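Local coordinates for protein thiol-disulfide isomerase and thioredoxins (Corynebacterium glutamicum, PDB 3LOR) that probably works as a thiol-disulfide oxidoreductase or isomerase of the thioredoxin superfamily, with a calcium-binding site near its N-terminus, at residues Val46-Pro51 against Phe138-Asp143; Leu126-Arg129 against Ile133-Val136. All coordinates share one frame; numbering follows the deposited sequence.

Interaction 1: residues Val46-Pro51 against Phe138-Asp143; sequences VNHGVP and FGQVDD
H48 and Q140 bring the two backbones nearest each other, their CA atoms 6.9 Å apart, where a widened, pi-type turn of helix 43-59 faces the irregular segment F138-D143. Almost the whole contact rests on the imidazole of H48. Its CG stands anti to the backbone N (chi1 -169°), which carries the ring off the helix to the loop. There NE2 donates a nearly straight hydrogen bond, 3.0 Å long, to the carbonyl O of V141. This oxygen lies in the ring plane, whereas NE2 sits above the carbonyl plane. Histidine suits the place because its ring edge presents this N-H to the loop carbonyl. CG of Q140 lies over one face of the ring, offset toward its rim; modelled too close to CD2 of H48, its CH-pi contact is uncertain in detail. Glutamine, exposed here, supplies an aliphatic methylene to the ring while its chain extends beyond CG to a polar amide. D142 stands at the N-cap of helix 143-154, its OD2 bonding weakly to N of F144 and forming a salt bridge with K55 of a neighbouring subunit. D143 pairs with K55 of its own chain; the loop thus leads from edge strand 133-138 to the last helix while resting against helix 43-59.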
loop_
_atom_site.group_PDB
_atom_site.type_symbol
_atom_site.label_atom_id
_atom_site.label_comp_id
_atom_site.label_asym_id
_atom_site.label_seq_id
_atom_site.Cartn_x
_atom_site.Cartn_y
_atom_site.Cartn_z
ATOM N N VAL A 46 -10.193 -12.032 5.144
ATOM C CA VAL A 46 -8.820 -12.433 5.223
ATOM C C VAL A 46 -7.852 -11.331 4.863
ATOM O O VAL A 46 -6.872 -11.158 5.503
ATOM C CB VAL A 46 -8.562 -13.605 4.293
ATOM C CG1 VAL A 46 -7.160 -13.930 4.264
ATOM C CG2 VAL A 46 -9.288 -14.761 4.706
ATOM N N ASN A 47 -8.132 -10.648 3.776
ATOM C CA ASN A 47 -7.388 -9.479 3.360
ATOM C C ASN A 47 -7.498 -8.233 4.196
ATOM O O ASN A 47 -6.552 -7.555 4.338
ATOM C CB ASN A 47 -7.729 -9.055 1.951
ATOM C CG ASN A 47 -7.537 -10.124 0.953
ATOM O OD1 ASN A 47 -6.629 -10.915 1.033
ATOM N ND2 ASN A 47 -8.406 -10.151 -0.005
ATOM N N HIS A 48 -8.680 -7.895 4.651
ATOM C CA HIS A 48 -8.849 -6.622 5.296
ATOM C C HIS A 48 -9.384 -6.617 6.713
ATOM O O HIS A 48 -8.748 -6.140 7.585
ATOM C CB HIS A 48 -9.681 -5.698 4.426
ATOM C CG HIS A 48 -9.675 -4.284 4.892
ATOM N ND1 HIS A 48 -8.587 -3.461 4.751
ATOM C CD2 HIS A 48 -10.620 -3.547 5.506
ATOM C CE1 HIS A 48 -8.857 -2.282 5.265
ATOM N NE2 HIS A 48 -10.083 -2.312 5.733
ATOM N N GLY A 49 -10.570 -7.137 6.910
ATOM C CA GLY A 49 -11.171 -7.119 8.208
ATOM C C GLY A 49 -10.480 -7.839 9.341
ATOM O O GLY A 49 -10.317 -7.293 10.370
ATOM N N VAL A 50 -10.042 -9.048 9.147
ATOM C CA VAL A 50 -9.329 -9.698 10.208
ATOM C C VAL A 50 -8.019 -8.992 10.588
ATOM O O VAL A 50 -7.793 -8.745 11.717
ATOM C CB VAL A 50 -9.065 -11.140 9.886
ATOM C CG1 VAL A 50 -8.118 -11.703 10.816
ATOM C CG2 VAL A 50 -10.300 -11.907 9.848
ATOM N N PRO A 51 -7.196 -8.620 9.635
ATOM C CA PRO A 51 -5.961 -7.925 9.934
ATOM C C PRO A 51 -6.171 -6.588 10.602
ATOM O O PRO A 51 -5.401 -6.230 11.431
ATOM C CB PRO A 51 -5.331 -7.744 8.575
ATOM C CG PRO A 51 -5.971 -8.626 7.727
ATOM C CD PRO A 51 -7.288 -8.930 8.217
ATOM N N PHE A 138 -21.106 -3.120 7.257
ATOM C CA PHE A 138 -20.691 -4.142 6.297
ATOM C C PHE A 138 -19.533 -3.720 5.397
ATOM O O PHE A 138 -19.461 -2.613 5.025
ATOM C CB PHE A 138 -21.891 -4.581 5.463
ATOM C CG PHE A 138 -21.568 -5.572 4.405
ATOM C CD1 PHE A 138 -21.302 -6.855 4.715
ATOM C CD2 PHE A 138 -21.536 -5.212 3.093
ATOM C CE1 PHE A 138 -20.995 -7.732 3.768
ATOM C CE2 PHE A 138 -21.226 -6.109 2.155
ATOM C CZ PHE A 138 -20.965 -7.360 2.496
ATOM N N GLY A 139 -18.645 -4.620 5.029
ATOM C CA GLY A 139 -17.594 -4.314 4.087
ATOM C C GLY A 139 -16.286 -3.729 4.563
ATOM O O GLY A 139 -15.984 -3.803 5.698
ATOM N N GLN A 140 -15.505 -3.173 3.658
ATOM C CA GLN A 140 -14.235 -2.590 3.998
ATOM C C GLN A 140 -14.443 -1.283 4.744
ATOM O O GLN A 140 -15.184 -0.457 4.319
ATOM C CB GLN A 140 -13.414 -2.354 2.727
ATOM C CG GLN A 140 -11.916 -2.575 2.842
ATOM C CD GLN A 140 -11.109 -1.996 1.678
ATOM O OE1 GLN A 140 -10.570 -0.934 1.775
ATOM N NE2 GLN A 140 -11.040 -2.706 0.588
ATOM N N VAL A 141 -13.781 -1.111 5.864
ATOM C CA VAL A 141 -13.811 0.156 6.559
ATOM C C VAL A 141 -12.421 0.696 6.607
ATOM O O VAL A 141 -11.542 0.031 6.989
ATOM C CB VAL A 141 -14.303 0.023 7.975
ATOM C CG1 VAL A 141 -14.578 1.352 8.537
ATOM C CG2 VAL A 141 -15.504 -0.811 8.037
ATOM N N ASP A 142 -12.249 1.929 6.216
ATOM C CA ASP A 142 -10.963 2.570 6.215
ATOM C C ASP A 142 -10.400 2.728 7.620
ATOM O O ASP A 142 -11.118 2.934 8.537
ATOM C CB ASP A 142 -11.105 3.921 5.555
ATOM C CG ASP A 142 -9.836 4.670 5.528
ATOM O OD1 ASP A 142 -8.935 4.298 4.787
ATOM O OD2 ASP A 142 -9.715 5.615 6.272
ATOM N N ASP A 143 -9.106 2.631 7.775
ATOM C CA ASP A 143 -8.482 2.699 9.075
ATOM C C ASP A 143 -8.731 4.007 9.812
ATOM O O ASP A 143 -8.999 3.997 10.976
ATOM C CB ASP A 143 -6.982 2.620 8.906
ATOM C CG ASP A 143 -6.415 1.230 9.008
ATOM O OD1 ASP A 143 -7.108 0.246 9.158
ATOM O OD2 ASP A 143 -5.198 1.133 8.943
#

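Interaction 2: residues Leu126-Arg129 against Ile133-Val136; sequences LADR and IRQV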
loop_
_atom_site.group_PDB
_atom_site.type_symbol
_atom_site.label_atom_id
_atom_site.label_comp_id
_atom_site.label_asym_id
_atom_site.label_seq_id
_atom_site.Cartn_x
_atom_site.Cartn_y
_atom_site.Cartn_z
ATOM N N LEU A 126 -19.763 -2.324 16.664
ATOM C CA LEU A 126 -19.219 -1.583 17.780
ATOM C C LEU A 126 -20.229 -1.352 18.858
ATOM O O LEU A 126 -21.300 -0.954 18.600
ATOM C CB LEU A 126 -18.644 -0.261 17.352
ATOM C CG LEU A 126 -17.663 -0.251 16.213
ATOM C CD1 LEU A 126 -17.430 1.094 15.739
ATOM C CD2 LEU A 126 -16.417 -0.934 16.525
ATOM N N ALA A 127 -19.855 -1.658 20.069
ATOM C CA ALA A 127 -20.642 -1.349 21.228
ATOM C C ALA A 127 -19.893 -0.425 22.155
ATOM O O ALA A 127 -18.704 -0.426 22.203
ATOM C CB ALA A 127 -21.047 -2.571 21.933
ATOM N N ASP A 128 -20.643 0.377 22.882
ATOM C CA ASP A 128 -20.092 1.326 23.829
ATOM C C ASP A 128 -19.777 0.747 25.196
ATOM O O ASP A 128 -19.946 -0.386 25.422
ATOM C CB ASP A 128 -20.914 2.604 23.926
ATOM C CG ASP A 128 -22.296 2.386 24.455
ATOM O OD1 ASP A 128 -23.181 3.095 24.044
ATOM O OD2 ASP A 128 -22.517 1.509 25.260
ATOM N N ARG A 129 -19.332 1.597 26.090
ATOM C CA ARG A 129 -18.966 1.250 27.456
ATOM C C ARG A 129 -20.109 0.710 28.327
ATOM O O ARG A 129 -19.873 0.022 29.264
ATOM C CB ARG A 129 -18.264 2.404 28.140
ATOM C CG ARG A 129 -16.921 2.706 27.587
ATOM C CD ARG A 129 -16.172 3.565 28.522
ATOM N NE ARG A 129 -15.268 4.492 27.894
ATOM C CZ ARG A 129 -13.968 4.320 27.853
ATOM N NH1 ARG A 129 -13.445 3.246 28.359
ATOM N NH2 ARG A 129 -13.204 5.201 27.278
ATOM N N ILE A 133 -25.082 -1.416 21.297
ATOM C CA ILE A 133 -24.620 -1.367 19.935
ATOM C C ILE A 133 -24.793 0.012 19.352
ATOM O O ILE A 133 -25.838 0.589 19.422
ATOM C CB ILE A 133 -25.342 -2.404 19.111
ATOM C CG1 ILE A 133 -24.886 -3.771 19.532
ATOM C CG2 ILE A 133 -25.068 -2.257 17.649
ATOM C CD1 ILE A 133 -25.785 -4.766 19.214
ATOM N N ARG A 134 -23.717 0.540 18.823
ATOM C CA ARG A 134 -23.732 1.866 18.287
ATOM C C ARG A 134 -23.482 1.977 16.808
ATOM O O ARG A 134 -23.883 2.924 16.207
ATOM C CB ARG A 134 -22.787 2.746 19.067
ATOM C CG ARG A 134 -23.041 2.732 20.520
ATOM C CD ARG A 134 -24.125 3.650 20.923
ATOM N NE ARG A 134 -23.816 5.015 20.582
ATOM C CZ ARG A 134 -23.158 5.851 21.360
ATOM N NH1 ARG A 134 -22.760 5.481 22.535
ATOM N NH2 ARG A 134 -22.919 7.060 20.951
ATOM N N GLN A 135 -22.794 1.013 16.238
ATOM C CA GLN A 135 -22.582 0.936 14.814
ATOM C C GLN A 135 -22.552 -0.468 14.326
ATOM O O GLN A 135 -22.005 -1.288 14.960
ATOM C CB GLN A 135 -21.250 1.535 14.452
ATOM C CG GLN A 135 -21.176 2.983 14.563
ATOM C CD GLN A 135 -21.723 3.689 13.374
ATOM O OE1 GLN A 135 -21.728 3.186 12.277
ATOM N NE2 GLN A 135 -22.173 4.869 13.594
ATOM N N VAL A 136 -23.128 -0.714 13.167
ATOM C CA VAL A 136 -22.970 -1.939 12.451
ATOM C C VAL A 136 -22.614 -1.594 11.040
ATOM O O VAL A 136 -23.350 -0.910 10.399
ATOM C CB VAL A 136 -24.233 -2.741 12.440
ATOM C CG1 VAL A 136 -24.026 -3.995 11.748
ATOM C CG2 VAL A 136 -24.683 -2.997 13.783
#
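L126 and Q135 pair across an antiparallel beta hairpin, strands 123-127 and 133-138, that is interrupted by a classic beta bulge: the one residue L126 is matched by two on the other strand, R134 and Q135. The backbone is the tight part. N of L126 gives a hydrogen bond of 3.0 Å to O of Q135, and O of L126 receives the N-H of R134 at 2.9 Å, in the carbonyl plane. The same oxygen takes a weak second bond from N of Q135, 3.4 Å away, as the extra residue brings two N-H groups to one acceptor. Beyond the bulge, A127 and I133 form a non-hydrogen-bonded pair with CA atoms 4.2 Å apart; A127 is buried, and its small side chain suits the interior. L126 turns its branched, apolar end to helix 143-154, where L149, L150 and L153 meet it, while its CD1 lies 4.1 Å from CB of Q135. The looser side is that of Q135, which bends at chi2 (-82°), leading its amide away from the leucine. R134 is partly exposed but held: bends at chi2 and chi3 let its long chain serve two acids, NH2 pairing with E156 and NH1 with D128. OD1 of D128 also forms a salt bridge with R132, and OD2 accepts the N-H of K130, so aspartate ties up the turn. OD1 meets NH1 of R134 at 2.9 Å through the anti lone pair, close to the guanidinium plane.

The two contacts lie about 17 Å apart, centre to centre, in one thioredoxin-like domain, and strand 133-138 connects them. Along the chain, both strands of the hairpin in interaction 2 fall between helix 43-59 and the loop before helix 143-154, which interaction 1 brings together. Interaction 2 thus joins the last two strands at one edge of the mixed sheet, whereas interaction 1 brings the chain leaving that edge against helix 43-59. That helix begins at a CxxC pattern, C42 and C45, consistent with a thioredoxin-type redox site. H48 lies near, without touching, these cysteines, so interaction 1 probably borders the redox site, with interaction 2 farther along the hairpin.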